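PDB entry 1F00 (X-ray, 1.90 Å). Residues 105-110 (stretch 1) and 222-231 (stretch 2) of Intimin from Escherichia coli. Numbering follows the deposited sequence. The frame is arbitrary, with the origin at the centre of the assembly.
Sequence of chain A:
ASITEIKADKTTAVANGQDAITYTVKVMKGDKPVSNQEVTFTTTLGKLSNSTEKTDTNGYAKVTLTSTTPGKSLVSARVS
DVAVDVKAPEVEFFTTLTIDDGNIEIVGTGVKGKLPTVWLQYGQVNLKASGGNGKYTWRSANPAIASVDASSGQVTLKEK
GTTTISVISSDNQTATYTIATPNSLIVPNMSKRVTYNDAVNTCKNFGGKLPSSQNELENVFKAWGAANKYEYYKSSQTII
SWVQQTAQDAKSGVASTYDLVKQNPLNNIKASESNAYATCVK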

# COMPACT_ATOMS: atom_id res chain seq x y z
N GLU A 105 -7.49 -1.72 6.28
CA GLU A 105 -8.93 -1.68 6.44
C GLU A 105 -9.78 -2.65 5.61
O GLU A 105 -9.71 -2.66 4.38
CB GLU A 105 -9.42 -0.25 6.20
CG GLU A 105 -10.93 -0.09 6.17
CD GLU A 105 -11.35 1.32 5.81
OE1 GLU A 105 -10.88 1.84 4.77
OE2 GLU A 105 -12.16 1.91 6.55
N ILE A 106 -10.58 -3.45 6.30
CA ILE A 106 -11.49 -4.39 5.65
C ILE A 106 -12.60 -3.52 5.05
O ILE A 106 -13.37 -2.89 5.78
CB ILE A 106 -12.13 -5.35 6.67
CG1 ILE A 106 -11.03 -6.07 7.45
CG2 ILE A 106 -13.05 -6.34 5.95
CD1 ILE A 106 -10.13 -6.93 6.59
N VAL A 107 -12.68 -3.50 3.72
CA VAL A 107 -13.66 -2.67 3.03
C VAL A 107 -15.12 -2.87 3.45
O VAL A 107 -15.87 -1.90 3.58
CB VAL A 107 -13.54 -2.85 1.49
CG1 VAL A 107 -14.71 -2.19 0.77
CG2 VAL A 107 -12.23 -2.25 1.00
N GLY A 108 -15.52 -4.11 3.68
CA GLY A 108 -16.90 -4.36 4.06
C GLY A 108 -17.31 -3.93 5.46
O GLY A 108 -18.46 -3.52 5.67
N THR A 109 -16.38 -4.02 6.41
CA THR A 109 -16.67 -3.69 7.80
C THR A 109 -16.01 -2.44 8.39
O THR A 109 -16.48 -1.91 9.39
CB THR A 109 -16.28 -4.87 8.70
OG1 THR A 109 -14.86 -5.04 8.67
CG2 THR A 109 -16.95 -6.15 8.21
N GLY A 110 -14.92 -1.99 7.78
CA GLY A 110 -14.24 -0.82 8.31
C GLY A 110 -13.23 -1.18 9.38
O GLY A 110 -12.49 -0.31 9.87
N LYS A 222 -16.35 -13.54 10.06
CA LYS A 222 -15.73 -12.81 11.17
C LYS A 222 -14.66 -11.84 10.64
O LYS A 222 -14.57 -10.69 11.08
CB LYS A 222 -15.09 -13.80 12.14
CG LYS A 222 -14.44 -13.17 13.35
CD LYS A 222 -13.73 -14.21 14.22
CE LYS A 222 -14.67 -15.36 14.60
NZ LYS A 222 -15.90 -14.89 15.30
N ALA A 223 -13.87 -12.31 9.69
CA ALA A 223 -12.81 -11.48 9.13
C ALA A 223 -13.28 -10.49 8.07
O ALA A 223 -12.84 -9.34 8.06
CB ALA A 223 -11.71 -12.37 8.55
N TRP A 224 -14.17 -10.91 7.18
CA TRP A 224 -14.63 -10.05 6.10
C TRP A 224 -16.01 -9.42 6.18
O TRP A 224 -16.29 -8.47 5.46
CB TRP A 224 -14.53 -10.82 4.77
CG TRP A 224 -13.15 -11.28 4.51
CD1 TRP A 224 -12.59 -12.47 4.86
CD2 TRP A 224 -12.10 -10.50 3.92
NE1 TRP A 224 -11.25 -12.49 4.54
CE2 TRP A 224 -10.92 -11.29 3.96
CE3 TRP A 224 -12.03 -9.21 3.38
CZ2 TRP A 224 -9.70 -10.83 3.48
CZ3 TRP A 224 -10.81 -8.76 2.89
CH2 TRP A 224 -9.66 -9.57 2.95
N GLY A 225 -16.87 -9.94 7.05
CA GLY A 225 -18.21 -9.40 7.14
C GLY A 225 -19.04 -9.87 5.95
O GLY A 225 -18.56 -10.68 5.15
N ALA A 226 -20.26 -9.37 5.82
CA ALA A 226 -21.15 -9.77 4.72
C ALA A 226 -20.45 -9.70 3.35
O ALA A 226 -19.99 -8.64 2.93
CB ALA A 226 -22.39 -8.88 4.73
N ALA A 227 -20.40 -10.83 2.66
CA ALA A 227 -19.73 -10.91 1.36
C ALA A 227 -20.23 -9.94 0.29
O ALA A 227 -19.44 -9.48 -0.54
CB ALA A 227 -19.81 -12.33 0.82
N ASN A 228 -21.53 -9.64 0.29
CA ASN A 228 -22.07 -8.75 -0.73
C ASN A 228 -21.70 -7.28 -0.58
O ASN A 228 -22.25 -6.42 -1.25
CB ASN A 228 -23.59 -8.92 -0.85
CG ASN A 228 -24.32 -8.54 0.42
OD1 ASN A 228 -25.55 -8.45 0.42
ND2 ASN A 228 -23.59 -8.32 1.49
N LYS A 229 -20.76 -7.01 0.32
CA LYS A 229 -20.27 -5.65 0.53
C LYS A 229 -19.14 -5.45 -0.47
O LYS A 229 -18.70 -4.33 -0.73
CB LYS A 229 -19.75 -5.47 1.95
CG LYS A 229 -20.84 -5.27 2.98
CD LYS A 229 -21.56 -3.95 2.77
CE LYS A 229 -22.65 -3.76 3.81
NZ LYS A 229 -22.12 -3.97 5.19
N TYR A 230 -18.67 -6.57 -1.03
CA TYR A 230 -17.60 -6.55 -2.00
C TYR A 230 -18.15 -6.57 -3.42
O TYR A 230 -19.08 -7.32 -3.73
CB TYR A 230 -16.65 -7.72 -1.75
CG TYR A 230 -16.09 -7.68 -0.35
CD1 TYR A 230 -16.68 -8.42 0.68
CD2 TYR A 230 -15.06 -6.79 -0.02
CE1 TYR A 230 -16.26 -8.26 2.00
CE2 TYR A 230 -14.64 -6.63 1.30
CZ TYR A 230 -15.25 -7.37 2.31
OH TYR A 230 -14.87 -7.16 3.61
N GLU A 231 -17.59 -5.71 -4.26
CA GLU A 231 -17.99 -5.55 -5.65
C GLU A 231 -18.37 -6.85 -6.36
O GLU A 231 -19.43 -6.95 -6.98
CB GLU A 231 -16.86 -4.86 -6.43
CG GLU A 231 -17.16 -4.53 -7.87
CD GLU A 231 -18.37 -3.63 -8.02
OE1 GLU A 231 -18.57 -2.75 -7.16
OE2 GLU A 231 -19.11 -3.79 -9.02
O HOH W 1 -20.49 -5.51 6.70
O HOH W 2 -13.86 -7.33 9.40

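The contact joins the end of a strand, and the turn that follows it, to the end of a helix and the segment beyond. The two pieces lie far apart in sequence but bury 344 Å² between them. Ile106 fills a hollow against Trp224 and Tyr230, and two glycines leave room beside it.

Ile106 is the main bump of stretch 1. Its CA-to-CB bond points toward the other stretch. Its side chain enters a hollow made by the carbonyl end of the helix, the Trp224 ring and the tip of Tyr230. Ile106 CG2 lies 3.7 Å from Ala223 O and 3.9 Å from Trp224 O. Ile106 CG2 is also 4.0 Å from Trp224 CE3, while Ile106 CD1 sits over one face of the indole. At the edge of the Tyr230 ring, Ile106 CG2 comes within 3.1 Å of Tyr230 OH. This is a tight packing contact. Both Ile106 and Trp224 are buried.

Tyr230 reaches in from stretch 2. Its CA-to-CB bond points sideways, but the end of its side chain comes nearer, so the hydroxyl arrives between the turn and the end of the helix. There it forms two hydrogen bonds. Tyr230 OH donates to Trp224 O at 2.7 Å, within its own stretch. Tyr230 OH also accepts from Gly108 N at 3.1 Å, with an angle of 140° at the hydrogen. This second bond is the one direct hydrogen bond across the contact. The hydroxyl thus links the backbone of the turn to the last turn of the helix. Val107 adds an apolar contact to the ring, with Val107 CB 3.9 Å from Tyr230 CE2.

Gly108 gives the hydroxyl its space. A CB on Gly108 would point toward stretch 2 and lie 2.7 Å from Tyr230 OH, a clash. It would also be tight against Trp224 O and Lys229 CB. Without it, the backbones come close: the CA atoms of Gly108 and Lys229 are 5.0 Å apart, and Gly108 CA packs 3.7 Å from Lys229 CB.

Gly225 forms the second hollow. It is the first residue after the helix to leave helical angles, and its positive phi by itself favours glycine. The methyl of Thr109 fills the space over it, with Thr109 CG2 3.6 Å from Gly225 CA and 3.7 Å from Trp224 O. A CB on Gly225 would lie 2.3 Å from Thr109 CG2, a clash.

The turn is held by its own backbone. Gly110 N donates to Ile106 O at 2.7 Å, and Thr109 N makes a weak bond to Ile106 O at 3.3 Å.

Two waters complete the contact. Water 1 donates to Gly108 O at 3.0 Å and accepts from Lys229 NZ at 2.7 Å. Water 2 donates to Ala223 O at 2.6 Å and is hydrogen-bonded to Thr109 OG1, also at 2.6 Å.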